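Local coordinates for protein 2-hydroxychromene-2-carboxylate isomerase (Pseudomonas putida, PDB 2IMF) that catalyses the reversible glutathione-dependent isomerization of 2-hydroxychromene-2-carboxylate to trans-o-hydroxybenzylidenepyruvate in naphthalene catabolism, at residues V3-D8 with Y15-R20; Q19-L24 with L30-N35; N107-A112 with A127-K132; E116-A119 with S124-A127. One frame throughout, in Å; residues are numbered along the deposited sequence.

Contact 1 of 4, residues V3-D8 with Y15-R20. With PO4 (phosphate ion), chain D.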
loop_
_atom_site.group_PDB
_atom_site.type_symbol
_atom_site.label_atom_id
_atom_site.label_comp_id
_atom_site.label_asym_id
_atom_site.label_seq_id
_atom_site.Cartn_x
_atom_site.Cartn_y
_atom_site.Cartn_z
ATOM N N VAL A 3 -0.555 -8.694 -19.912
ATOM C CA VAL A 3 -1.017 -8.224 -18.568
ATOM C C VAL A 3 -2.294 -7.416 -18.732
ATOM O O VAL A 3 -2.355 -6.520 -19.597
ATOM C CB VAL A 3 0.084 -7.390 -17.930
ATOM C CG1 VAL A 3 -0.405 -6.599 -16.732
ATOM C CG2 VAL A 3 1.243 -8.324 -17.559
ATOM N N ASP A 4 -3.324 -7.701 -17.968
ATOM C CA ASP A 4 -4.492 -6.869 -17.915
ATOM C C ASP A 4 -4.279 -5.759 -16.875
ATOM O O ASP A 4 -3.902 -6.050 -15.739
ATOM C CB ASP A 4 -5.698 -7.731 -17.574
ATOM C CG ASP A 4 -5.986 -8.805 -18.660
ATOM O OD1 ASP A 4 -5.558 -8.641 -19.843
ATOM O OD2 ASP A 4 -6.613 -9.797 -18.328
ATOM N N PHE A 5 -4.524 -4.533 -17.283
ATOM C CA PHE A 5 -4.342 -3.341 -16.444
ATOM C C PHE A 5 -5.615 -2.607 -16.297
ATOM O O PHE A 5 -6.231 -2.179 -17.292
ATOM C CB PHE A 5 -3.274 -2.520 -17.135
ATOM C CG PHE A 5 -2.982 -1.169 -16.503
ATOM C CD1 PHE A 5 -2.898 -0.970 -15.109
ATOM C CD2 PHE A 5 -2.654 -0.092 -17.359
ATOM C CE1 PHE A 5 -2.568 0.281 -14.566
ATOM C CE2 PHE A 5 -2.330 1.179 -16.809
ATOM C CZ PHE A 5 -2.340 1.346 -15.388
ATOM N N TYR A 6 -5.959 -2.363 -15.042
ATOM C CA TYR A 6 -7.212 -1.677 -14.700
ATOM C C TYR A 6 -6.863 -0.370 -14.020
ATOM O O TYR A 6 -6.101 -0.347 -13.056
ATOM C CB TYR A 6 -8.044 -2.500 -13.726
ATOM C CG TYR A 6 -8.529 -3.764 -14.338
ATOM C CD1 TYR A 6 -7.696 -4.934 -14.459
ATOM C CD2 TYR A 6 -9.757 -3.781 -14.927
ATOM C CE1 TYR A 6 -8.164 -6.099 -15.050
ATOM C CE2 TYR A 6 -10.260 -4.990 -15.589
ATOM C CZ TYR A 6 -9.405 -6.093 -15.596
ATOM O OH TYR A 6 -9.859 -7.267 -16.270
ATOM N N PHE A 7 -7.372 0.745 -14.520
ATOM C CA PHE A 7 -7.009 2.070 -14.020
ATOM C C PHE A 7 -8.247 2.977 -14.105
ATOM O O PHE A 7 -9.224 2.678 -14.822
ATOM C CB PHE A 7 -5.855 2.689 -14.835
ATOM C CG PHE A 7 -6.221 2.973 -16.279
ATOM C CD1 PHE A 7 -6.175 1.981 -17.238
ATOM C CD2 PHE A 7 -6.698 4.192 -16.657
ATOM C CE1 PHE A 7 -6.531 2.256 -18.548
ATOM C CE2 PHE A 7 -7.127 4.437 -17.929
ATOM C CZ PHE A 7 -7.004 3.439 -18.880
ATOM N N ASP A 8 -8.176 4.103 -13.385
ATOM C CA ASP A 8 -9.136 5.233 -13.470
ATOM C C ASP A 8 -8.224 6.463 -13.551
ATOM O O ASP A 8 -7.235 6.532 -12.806
ATOM C CB ASP A 8 -10.024 5.228 -12.206
ATOM C CG ASP A 8 -11.103 6.322 -12.196
ATOM O OD1 ASP A 8 -10.846 7.434 -12.749
ATOM O OD2 ASP A 8 -12.144 6.108 -11.566
ATOM N N TYR A 15 -1.290 6.533 -12.428
ATOM C CA TYR A 15 -0.423 7.285 -13.284
ATOM C C TYR A 15 0.950 6.672 -13.141
ATOM O O TYR A 15 1.642 6.396 -14.148
ATOM C CB TYR A 15 -0.387 8.721 -12.791
ATOM C CG TYR A 15 0.766 9.527 -13.294
ATOM C CD1 TYR A 15 0.898 9.830 -14.655
ATOM C CD2 TYR A 15 1.684 10.063 -12.392
ATOM C CE1 TYR A 15 1.976 10.681 -15.094
ATOM C CE2 TYR A 15 2.725 10.911 -12.815
ATOM C CZ TYR A 15 2.858 11.158 -14.190
ATOM O OH TYR A 15 3.875 11.961 -14.694
ATOM N N LEU A 16 1.403 6.439 -11.900
ATOM C CA LEU A 16 2.730 5.839 -11.669
ATOM C C LEU A 16 2.793 4.430 -12.306
ATOM O O LEU A 16 3.748 4.064 -13.009
ATOM C CB LEU A 16 2.970 5.675 -10.193
ATOM C CG LEU A 16 3.201 7.011 -9.448
ATOM C CD1 LEU A 16 3.208 6.764 -7.950
ATOM C CD2 LEU A 16 4.561 7.678 -9.901
ATOM N N ALA A 17 1.795 3.586 -12.042
ATOM C CA ALA A 17 1.767 2.238 -12.635
ATOM C C ALA A 17 1.778 2.277 -14.138
ATOM O O ALA A 17 2.475 1.444 -14.772
ATOM C CB ALA A 17 0.559 1.429 -12.110
ATOM N N ASN A 18 1.011 3.174 -14.747
ATOM C CA ASN A 18 1.037 3.227 -16.191
ATOM C C ASN A 18 2.397 3.592 -16.704
ATOM O O ASN A 18 2.772 3.008 -17.715
ATOM C CB ASN A 18 0.001 4.245 -16.671
ATOM C CG ASN A 18 -0.033 4.332 -18.149
ATOM O OD1 ASN A 18 -0.344 3.350 -18.805
ATOM N ND2 ASN A 18 0.412 5.463 -18.685
ATOM N N GLN A 19 3.096 4.504 -16.049
ATOM C CA GLN A 19 4.459 4.870 -16.531
ATOM C C GLN A 19 5.346 3.625 -16.518
ATOM O O GLN A 19 6.089 3.375 -17.487
ATOM C CB GLN A 19 5.053 5.934 -15.560
ATOM C CG GLN A 19 6.604 6.266 -15.677
ATOM C CD GLN A 19 6.949 6.930 -16.984
ATOM O OE1 GLN A 19 6.103 7.508 -17.664
ATOM N NE2 GLN A 19 8.220 6.869 -17.333
ATOM N N ARG A 20 5.290 2.838 -15.433
ATOM C CA ARG A 20 6.227 1.724 -15.306
ATOM C C ARG A 20 5.798 0.655 -16.263
ATOM O O ARG A 20 6.660 0.069 -16.953
ATOM C CB ARG A 20 6.191 1.233 -13.870
ATOM C CG ARG A 20 6.908 -0.093 -13.593
ATOM C CD ARG A 20 7.296 -0.017 -12.180
ATOM N NE ARG A 20 8.024 -1.199 -11.663
ATOM C CZ ARG A 20 8.502 -1.263 -10.422
ATOM N NH1 ARG A 20 8.314 -0.269 -9.522
ATOM N NH2 ARG A 20 9.075 -2.393 -10.034
HETATM P P PO4 D . 10.179 -1.382 -6.504
HETATM O O1 PO4 D . 11.260 -1.094 -5.445
HETATM O O2 PO4 D . 10.718 -2.426 -7.482
HETATM O O3 PO4 D . 8.835 -1.653 -5.869
HETATM O O4 PO4 D . 10.114 -0.052 -7.168
#

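Contact 2 of 4, residues Q19-L24 with L30-N35. With PO4 (phosphate ion), chain D.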
loop_
_atom_site.group_PDB
_atom_site.type_symbol
_atom_site.label_atom_id
_atom_site.label_comp_id
_atom_site.label_asym_id
_atom_site.label_seq_id
_atom_site.Cartn_x
_atom_site.Cartn_y
_atom_site.Cartn_z
ATOM N N GLN A 19 3.096 4.504 -16.049
ATOM C CA GLN A 19 4.459 4.870 -16.531
ATOM C C GLN A 19 5.346 3.625 -16.518
ATOM O O GLN A 19 6.089 3.375 -17.487
ATOM C CB GLN A 19 5.053 5.934 -15.560
ATOM C CG GLN A 19 6.604 6.266 -15.677
ATOM C CD GLN A 19 6.949 6.930 -16.984
ATOM O OE1 GLN A 19 6.103 7.508 -17.664
ATOM N NE2 GLN A 19 8.220 6.869 -17.333
ATOM N N ARG A 20 5.290 2.838 -15.433
ATOM C CA ARG A 20 6.227 1.724 -15.306
ATOM C C ARG A 20 5.798 0.655 -16.263
ATOM O O ARG A 20 6.660 0.069 -16.953
ATOM C CB ARG A 20 6.191 1.233 -13.870
ATOM C CG ARG A 20 6.908 -0.093 -13.593
ATOM C CD ARG A 20 7.296 -0.017 -12.180
ATOM N NE ARG A 20 8.024 -1.199 -11.663
ATOM C CZ ARG A 20 8.502 -1.263 -10.422
ATOM N NH1 ARG A 20 8.314 -0.269 -9.522
ATOM N NH2 ARG A 20 9.075 -2.393 -10.034
ATOM N N LEU A 21 4.506 0.353 -16.409
ATOM C CA LEU A 21 4.044 -0.623 -17.387
ATOM C C LEU A 21 4.386 -0.227 -18.803
ATOM O O LEU A 21 4.731 -1.108 -19.604
ATOM C CB LEU A 21 2.552 -0.889 -17.275
ATOM C CG LEU A 21 2.203 -1.593 -15.966
ATOM C CD1 LEU A 21 0.673 -1.368 -15.706
ATOM C CD2 LEU A 21 2.499 -3.125 -16.134
ATOM N N SER A 22 4.276 1.042 -19.134
ATOM C CA SER A 22 4.600 1.486 -20.515
ATOM C C SER A 22 6.042 1.249 -20.803
ATOM O O SER A 22 6.326 0.839 -21.945
ATOM C CB SER A 22 4.246 2.930 -20.684
ATOM O OG SER A 22 2.861 2.950 -20.838
ATOM N N LYS A 23 6.922 1.481 -19.822
ATOM C CA LYS A 23 8.359 1.191 -20.030
ATOM C C LYS A 23 8.600 -0.272 -20.229
ATOM O O LYS A 23 9.487 -0.641 -21.013
ATOM C CB LYS A 23 9.238 1.733 -18.918
ATOM C CG LYS A 23 9.303 3.242 -18.938
ATOM C CD LYS A 23 10.568 3.758 -18.330
ATOM C CE LYS A 23 10.671 5.250 -18.568
ATOM N NZ LYS A 23 10.047 5.677 -19.883
ATOM N N LEU A 24 7.842 -1.139 -19.564
ATOM C CA LEU A 24 8.018 -2.573 -19.762
ATOM C C LEU A 24 7.585 -2.951 -21.132
ATOM O O LEU A 24 8.199 -3.814 -21.804
ATOM C CB LEU A 24 7.195 -3.360 -18.730
ATOM C CG LEU A 24 7.678 -3.290 -17.281
ATOM C CD1 LEU A 24 6.648 -3.835 -16.286
ATOM C CD2 LEU A 24 9.058 -3.928 -17.049
ATOM N N LEU A 30 6.386 -6.255 -23.540
ATOM C CA LEU A 30 5.209 -6.751 -22.806
ATOM C C LEU A 30 3.939 -6.208 -23.470
ATOM O O LEU A 30 3.898 -5.035 -23.827
ATOM C CB LEU A 30 5.274 -6.294 -21.337
ATOM C CG LEU A 30 4.028 -6.577 -20.482
ATOM C CD1 LEU A 30 3.905 -8.103 -20.335
ATOM C CD2 LEU A 30 4.168 -5.920 -19.123
ATOM N N THR A 31 2.916 -7.051 -23.611
ATOM C CA THR A 31 1.612 -6.638 -24.147
ATOM C C THR A 31 0.672 -6.249 -23.000
ATOM O O THR A 31 0.409 -7.076 -22.132
ATOM C CB THR A 31 0.937 -7.770 -24.865
ATOM O OG1 THR A 31 1.758 -8.145 -25.995
ATOM C CG2 THR A 31 -0.446 -7.386 -25.384
ATOM N N ILE A 32 0.104 -5.046 -23.062
ATOM C CA ILE A 32 -0.841 -4.576 -21.996
ATOM C C ILE A 32 -2.229 -4.532 -22.562
ATOM O O ILE A 32 -2.455 -3.874 -23.610
ATOM C CB ILE A 32 -0.519 -3.141 -21.560
ATOM C CG1 ILE A 32 0.901 -3.042 -20.988
ATOM C CG2 ILE A 32 -1.527 -2.643 -20.503
ATOM C CD1 ILE A 32 1.061 -3.852 -19.712
ATOM N N ARG A 33 -3.186 -5.147 -21.878
ATOM C CA ARG A 33 -4.581 -4.970 -22.173
ATOM C C ARG A 33 -5.148 -3.895 -21.198
ATOM O O ARG A 33 -5.302 -4.162 -19.975
ATOM C CB ARG A 33 -5.340 -6.288 -22.077
ATOM C CG ARG A 33 -6.790 -6.147 -22.375
ATOM C CD ARG A 33 -7.498 -7.534 -22.422
ATOM N NE ARG A 33 -6.553 -8.625 -22.650
ATOM C CZ ARG A 33 -6.622 -9.842 -22.092
ATOM N NH1 ARG A 33 -7.593 -10.167 -21.258
ATOM N NH2 ARG A 33 -5.698 -10.739 -22.358
ATOM N N TYR A 34 -5.475 -2.714 -21.719
ATOM C CA TYR A 34 -5.930 -1.574 -20.880
ATOM C C TYR A 34 -7.418 -1.609 -20.607
ATOM O O TYR A 34 -8.230 -1.938 -21.517
ATOM C CB TYR A 34 -5.646 -0.280 -21.595
ATOM C CG TYR A 34 -4.206 0.019 -21.756
ATOM C CD1 TYR A 34 -3.530 -0.461 -22.892
ATOM C CD2 TYR A 34 -3.472 0.747 -20.807
ATOM C CE1 TYR A 34 -2.178 -0.194 -23.092
ATOM C CE2 TYR A 34 -2.121 1.006 -21.014
ATOM C CZ TYR A 34 -1.477 0.498 -22.156
ATOM O OH TYR A 34 -0.158 0.773 -22.353
ATOM N N ASN A 35 -7.810 -1.296 -19.372
ATOM C CA ASN A 35 -9.181 -1.240 -18.999
ATOM C C ASN A 35 -9.428 0.014 -18.146
ATOM O O ASN A 35 -9.085 0.030 -16.970
ATOM C CB ASN A 35 -9.541 -2.485 -18.151
ATOM C CG ASN A 35 -9.306 -3.822 -18.905
ATOM O OD1 ASN A 35 -10.139 -4.258 -19.704
ATOM N ND2 ASN A 35 -8.144 -4.395 -18.708
HETATM P P PO4 D . 10.179 -1.382 -6.504
HETATM O O1 PO4 D . 11.260 -1.094 -5.445
HETATM O O2 PO4 D . 10.718 -2.426 -7.482
HETATM O O3 PO4 D . 8.835 -1.653 -5.869
HETATM O O4 PO4 D . 10.114 -0.052 -7.168
#

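Contact 3 of 4, residues N107-A112 with A127-K132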
loop_
_atom_site.group_PDB
_atom_site.type_symbol
_atom_site.label_atom_id
_atom_site.label_comp_id
_atom_site.label_asym_id
_atom_site.label_seq_id
_atom_site.Cartn_x
_atom_site.Cartn_y
_atom_site.Cartn_z
ATOM N N ASN A 107 -1.351 7.110 -22.241
ATOM C CA ASN A 107 -0.197 7.887 -21.904
ATOM C C ASN A 107 -0.419 9.389 -21.988
ATOM O O ASN A 107 -0.033 10.134 -21.105
ATOM C CB ASN A 107 0.988 7.461 -22.838
ATOM C CG ASN A 107 1.516 6.053 -22.553
ATOM O OD1 ASN A 107 1.301 5.486 -21.478
ATOM N ND2 ASN A 107 2.190 5.466 -23.549
ATOM N N VAL A 108 -1.036 9.826 -23.067
ATOM C CA VAL A 108 -1.212 11.267 -23.227
ATOM C C VAL A 108 -2.154 11.822 -22.142
ATOM O O VAL A 108 -1.872 12.878 -21.558
ATOM C CB VAL A 108 -1.847 11.524 -24.635
ATOM C CG1 VAL A 108 -2.448 12.905 -24.743
ATOM C CG2 VAL A 108 -0.784 11.272 -25.766
ATOM N N VAL A 109 -3.227 11.093 -21.815
ATOM C CA VAL A 109 -4.181 11.602 -20.832
ATOM C C VAL A 109 -3.532 11.580 -19.442
ATOM O O VAL A 109 -3.626 12.547 -18.670
ATOM C CB VAL A 109 -5.499 10.845 -20.836
ATOM C CG1 VAL A 109 -6.435 11.289 -19.715
ATOM C CG2 VAL A 109 -6.202 11.019 -22.176
ATOM N N PHE A 110 -2.831 10.478 -19.089
ATOM C CA PHE A 110 -2.215 10.462 -17.771
ATOM C C PHE A 110 -1.184 11.535 -17.676
ATOM O O PHE A 110 -1.035 12.165 -16.614
ATOM C CB PHE A 110 -1.630 9.054 -17.470
ATOM C CG PHE A 110 -2.534 8.201 -16.626
ATOM C CD1 PHE A 110 -2.936 8.670 -15.420
ATOM C CD2 PHE A 110 -2.868 6.925 -16.965
ATOM C CE1 PHE A 110 -3.695 7.884 -14.565
ATOM C CE2 PHE A 110 -3.649 6.138 -16.156
ATOM C CZ PHE A 110 -4.113 6.639 -14.979
ATOM N N ASN A 111 -0.402 11.762 -18.746
ATOM C CA ASN A 111 0.655 12.779 -18.654
ATOM C C ASN A 111 0.031 14.170 -18.500
ATOM O O ASN A 111 0.568 15.007 -17.770
ATOM C CB ASN A 111 1.571 12.741 -19.911
ATOM C CG ASN A 111 2.548 11.572 -19.920
ATOM O OD1 ASN A 111 2.950 11.053 -18.870
ATOM N ND2 ASN A 111 2.906 11.123 -21.123
ATOM N N ALA A 112 -1.078 14.395 -19.202
ATOM C CA ALA A 112 -1.767 15.700 -19.065
ATOM C C ALA A 112 -2.312 15.895 -17.659
ATOM O O ALA A 112 -2.045 16.945 -17.008
ATOM C CB ALA A 112 -2.931 15.761 -20.043
ATOM N N ALA A 127 -10.317 18.072 -27.113
ATOM C CA ALA A 127 -9.713 18.603 -28.337
ATOM C C ALA A 127 -8.192 18.552 -28.294
ATOM O O ALA A 127 -7.511 18.302 -29.294
ATOM C CB ALA A 127 -10.193 20.033 -28.612
ATOM N N LEU A 128 -7.615 18.875 -27.129
ATOM C CA LEU A 128 -6.168 18.851 -26.999
ATOM C C LEU A 128 -5.679 17.458 -27.241
ATOM O O LEU A 128 -4.640 17.220 -27.939
ATOM C CB LEU A 128 -5.739 19.334 -25.613
ATOM C CG LEU A 128 -5.940 20.845 -25.334
ATOM C CD1 LEU A 128 -5.927 21.149 -23.868
ATOM C CD2 LEU A 128 -4.836 21.614 -26.000
ATOM N N VAL A 129 -6.352 16.478 -26.628
ATOM C CA VAL A 129 -5.925 15.046 -26.794
ATOM C C VAL A 129 -6.120 14.593 -28.246
ATOM O O VAL A 129 -5.171 13.940 -28.818
ATOM C CB VAL A 129 -6.656 14.152 -25.774
ATOM C CG1 VAL A 129 -6.515 12.652 -26.104
ATOM C CG2 VAL A 129 -6.154 14.479 -24.409
ATOM N N SER A 130 -7.243 14.990 -28.851
ATOM C CA SER A 130 -7.462 14.662 -30.279
ATOM C C SER A 130 -6.342 15.168 -31.140
ATOM O O SER A 130 -5.851 14.449 -32.051
ATOM C CB SER A 130 -8.791 15.243 -30.756
ATOM O OG SER A 130 -9.883 14.608 -30.110
ATOM N N GLU A 131 -5.889 16.391 -30.929
ATOM C CA GLU A 131 -4.861 17.005 -31.742
ATOM C C GLU A 131 -3.614 16.167 -31.608
ATOM O O GLU A 131 -2.968 15.877 -32.613
ATOM C CB GLU A 131 -4.559 18.417 -31.202
ATOM C CG GLU A 131 -3.059 18.867 -31.375
ATOM C CD GLU A 131 -2.778 19.733 -32.568
ATOM O OE1 GLU A 131 -3.481 20.763 -32.753
ATOM O OE2 GLU A 131 -1.804 19.417 -33.290
ATOM N N LYS A 132 -3.265 15.760 -30.399
ATOM C CA LYS A 132 -2.084 14.936 -30.168
ATOM C C LYS A 132 -2.119 13.579 -30.856
ATOM O O LYS A 132 -1.062 13.084 -31.334
ATOM C CB LYS A 132 -1.908 14.755 -28.636
ATOM C CG LYS A 132 -0.763 13.941 -28.208
ATOM C CD LYS A 132 0.585 14.594 -28.546
ATOM C CE LYS A 132 1.713 13.606 -28.234
ATOM N NZ LYS A 132 1.651 12.447 -29.206
#

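Contact 4 of 4, residues E116-A119 with S124-A127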
loop_
_atom_site.group_PDB
_atom_site.type_symbol
_atom_site.label_atom_id
_atom_site.label_comp_id
_atom_site.label_asym_id
_atom_site.label_seq_id
_atom_site.Cartn_x
_atom_site.Cartn_y
_atom_site.Cartn_z
ATOM N N GLU A 116 1.112 17.023 -15.767
ATOM C CA GLU A 116 0.943 18.497 -15.817
ATOM C C GLU A 116 -0.095 19.069 -14.889
ATOM O O GLU A 116 -0.162 20.294 -14.728
ATOM C CB GLU A 116 0.614 18.902 -17.252
ATOM C CG GLU A 116 1.694 18.587 -18.248
ATOM C CD GLU A 116 1.339 19.164 -19.588
ATOM O OE1 GLU A 116 1.224 20.391 -19.691
ATOM O OE2 GLU A 116 1.113 18.413 -20.537
ATOM N N GLY A 117 -0.909 18.248 -14.266
ATOM C CA GLY A 117 -1.922 18.786 -13.395
ATOM C C GLY A 117 -3.121 19.416 -14.098
ATOM O O GLY A 117 -3.805 20.264 -13.486
ATOM N N ILE A 118 -3.394 19.001 -15.331
ATOM C CA ILE A 118 -4.546 19.529 -16.059
ATOM C C ILE A 118 -5.856 18.891 -15.550
ATOM O O ILE A 118 -5.921 17.672 -15.393
ATOM C CB ILE A 118 -4.368 19.290 -17.566
ATOM C CG1 ILE A 118 -3.175 20.111 -18.087
ATOM C CG2 ILE A 118 -5.625 19.740 -18.278
ATOM C CD1 ILE A 118 -2.797 19.721 -19.529
ATOM N N ALA A 119 -6.897 19.651 -15.224
ATOM C CA ALA A 119 -8.074 19.094 -14.702
ATOM C C ALA A 119 -8.660 18.111 -15.708
ATOM O O ALA A 119 -8.842 18.470 -16.865
ATOM C CB ALA A 119 -9.099 20.233 -14.400
ATOM N N SER A 124 -11.762 21.773 -22.885
ATOM C CA SER A 124 -10.945 21.664 -24.081
ATOM C C SER A 124 -10.053 20.445 -24.080
ATOM O O SER A 124 -9.270 20.240 -25.051
ATOM C CB SER A 124 -10.077 22.907 -24.281
ATOM O OG SER A 124 -9.441 23.210 -23.051
ATOM N N LEU A 125 -10.019 19.664 -23.005
ATOM C CA LEU A 125 -9.067 18.524 -23.022
ATOM C C LEU A 125 -9.365 17.465 -24.114
ATOM O O LEU A 125 -8.365 17.047 -24.740
ATOM C CB LEU A 125 -8.952 17.898 -21.614
ATOM C CG LEU A 125 -7.958 16.758 -21.434
ATOM C CD1 LEU A 125 -6.496 17.225 -21.696
ATOM C CD2 LEU A 125 -8.097 16.291 -19.964
ATOM N N PRO A 126 -10.635 17.139 -24.415
ATOM C CA PRO A 126 -10.822 16.229 -25.536
ATOM C C PRO A 126 -10.196 16.786 -26.815
ATOM O O PRO A 126 -9.572 16.002 -27.571
ATOM C CB PRO A 126 -12.343 16.119 -25.598
ATOM C CG PRO A 126 -12.747 16.265 -24.181
ATOM C CD PRO A 126 -11.888 17.401 -23.674
ATOM N N ALA A 127 -10.317 18.072 -27.113
ATOM C CA ALA A 127 -9.713 18.603 -28.337
ATOM C C ALA A 127 -8.192 18.552 -28.294
ATOM O O ALA A 127 -7.511 18.302 -29.294
ATOM C CB ALA A 127 -10.193 20.033 -28.612
#

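Contact 1 of 4, residues V3-D8 with Y15-R20
Phe5, on the extended backbone of strand 2-7, points its side chain at Ala17 and Asn18 on the helical segment 15-20, and no backbone hydrogen bond spans the gap. The helix keeps its own pattern, with Gln19 N bonded to Tyr15 O and Arg20 N to Leu16 O. Phe5 has CG anti to the backbone N (chi1 176°), which carries the ring across to the helix. Its CE2 carbon meets Asn18 OD1 at 3.6 Å, and the oxygen lies at the ring edge near its plane. The ring and amide planes are only 5° apart, although the two side chains cross at about a right angle. Asn18 CB adds a second touch, 3.9 Å from Phe5 CZ, while Ala17 CB approaches Phe5 CE1 obliquely at 4.1 Å. One ring face carries Phe7 CD1, offset toward the rim. This is the first strand-helix step of the beta-alpha-beta unit in the thioredoxin fold; Ser11, the inferred nucleophile, immediately precedes helix 12-28, and the Ala17 side chain is about 7 Å from bound glutathione. Asn18 ND2 is held by Asn107 of helix 99-115, which limits rotation of the amide. Farther round the helix, the extended Arg20 chain presents its guanidinium edge to a phosphate probably acquired from the crystallisation liquor. Arg20 NH1 donates to phosphate O4 and Arg20 NH2 to phosphate O2, each at 3.0 Å, the latter bond nearly straight at 163°. With an alanine at Arg20 the phosphate would probably lose its two-point hold and be free to shift.

Contact 2 of 4, residues Q19-L24 with L30-N35
The Tyr34 ring carries Ile32 CG2 over the centre of one face, 3.5 Å above its plane, in one of the two modelled conformers of Ile32. The Tyr34 OH lies 4.0 Å from Ser22 OG on the helix, too far for a hydrogen bond, in one of two modelled conformers of the serine. In that conformer Ser22 OG is instead hydrogen-bonded with Asn107 and with Asn18 O, and Val106 and Ala103 of helix 99-115 also pack on the tyrosine. The other flat group, the Arg20 guanidinium, has a salt bridge from NE to Glu188 of helix 184-198 and a hydrogen bond between NH1 and Tyr74 OH. A methionine in place of Arg20 would probably leave Glu188 without its charged mate and Tyr74 without its nitrogen partner. The rest of the interface is aliphatic. Leu21 and Ile32 cross at about a right angle, with Ile32 CD1 3.9 Å from Leu21 CD2. Here Ile32 has CG1 anti to the carbonyl carbon (chi1 -60°), which sends CD1 to the helix while CG2 stays over the tyrosine. Toward the helix end, Leu30 CD2 packs against Leu24 CB at 4.0 Å and more loosely against Leu21 CD2 at 4.4 Å. The backbones draw together here: the CA atoms of Leu24 and Leu30 are 5.9 Å apart, against 7.8 Å for those of Leu21 and Ile32. Helix 12-28 thus lies against strand 31-36, which pairs in parallel with strand 2-7, completing the beta-alpha-beta crossover of the thioredoxin fold.

Contact 3 of 4, residues N107-A112 with A127-K132
Val108 and Val129 lie where helix 99-115 passes helix 125-133, two members of the helical insertion that DsbA-like and kappa-class proteins carry within the thioredoxin fold. The axes of the two short segments come within 10.5 Å at 134°, an inclined and broadly antiparallel pairing in which the CA atoms of Val108 and Val129 are 7.0 Å apart. Branched aliphatic contacts make up the inner part. Val129 CG2 touches two methyls of the facing helix, 4.0 Å from Val108 CG1 and 4.1 Å from Val109 CG2. Val108 and Val129 slide past each other in opposite directions, whereas Val109 meets Val129 at about a right angle. Met89 of helix 87-92 touches both Val109 and Val129 and extends this apolar patch. No hydrogen bond joins the segments; Ser130 OG, for one, bonds to Pro126 O of its own helix. At the solvent side, a lysine contributes mainly through its CG methylene. Lys132 has CG anti to the backbone N (chi1 180°), which lays that methylene beside Val108, and the chain then bends at its second and fourth torsions. Lys132 CG rests 3.6 Å from Val108 CG2.

Contact 4 of 4, residues E116-A119 with S124-A127
Ile118 and Leu125 face each other with CA atoms 8.4 Å apart, one on an extended loop segment and the other near the start of helix 125-133, with no hydrogen bond between their segments. Leu125 makes both touches on the helical side. Its CG lies anti to the backbone N (chi1 -177°), which swings the branched end to the loop and divides its methyls between two neighbours. Leu125 CD1 meets Ile118 CG2 at 4.3 Å, a loose apolar contact, while Leu125 CD2 lies 3.9 Å from Ala119 O. The two segments belong to the connection between helices 99-115 and 125-133 in the helical part of this DsbA-like thioredoxin-fold protein. Gly117 marks the exit from the first helix with a positive phi of 75°, where a CB would be jammed against the carbonyl O of Glu116. Beyond that turn, Ile118 N bonds back to Ala112 O, which ties the loop to the helix it has just left and is consistent with the isoleucine facing Leu125. Met89 of helix 87-92 also packs on Leu125. Next along the chain, Pro126 turns to other neighbours, with its ring on Phe140 and Leu144 of helix 137-145.

How the contacts relate
Contacts 1 and 2 are successive halves of one beta-alpha-beta unit: they share Gln19 and Arg20, their centres are about 7 Å apart, and Phe5 O to Asn35 N (2.8 Å) is a probable hydrogen bond between their strands. Contacts 3 and 4, with centres also about 7 Å apart, share Ala127 and lie in the helical part. Asn107 OD1 bridges the two groups through probable hydrogen bonds to Asn18 ND2 of contact 1 (2.9 Å) and, in one modelled conformer, Ser22 OG of contact 2 (3.0 Å). The side chains of Ala17 and Leu21 lie about 7 and 11 Å from bound glutathione, those of Val109 and Ala119 about 13 and 12 Å from the bound substrate-like acid.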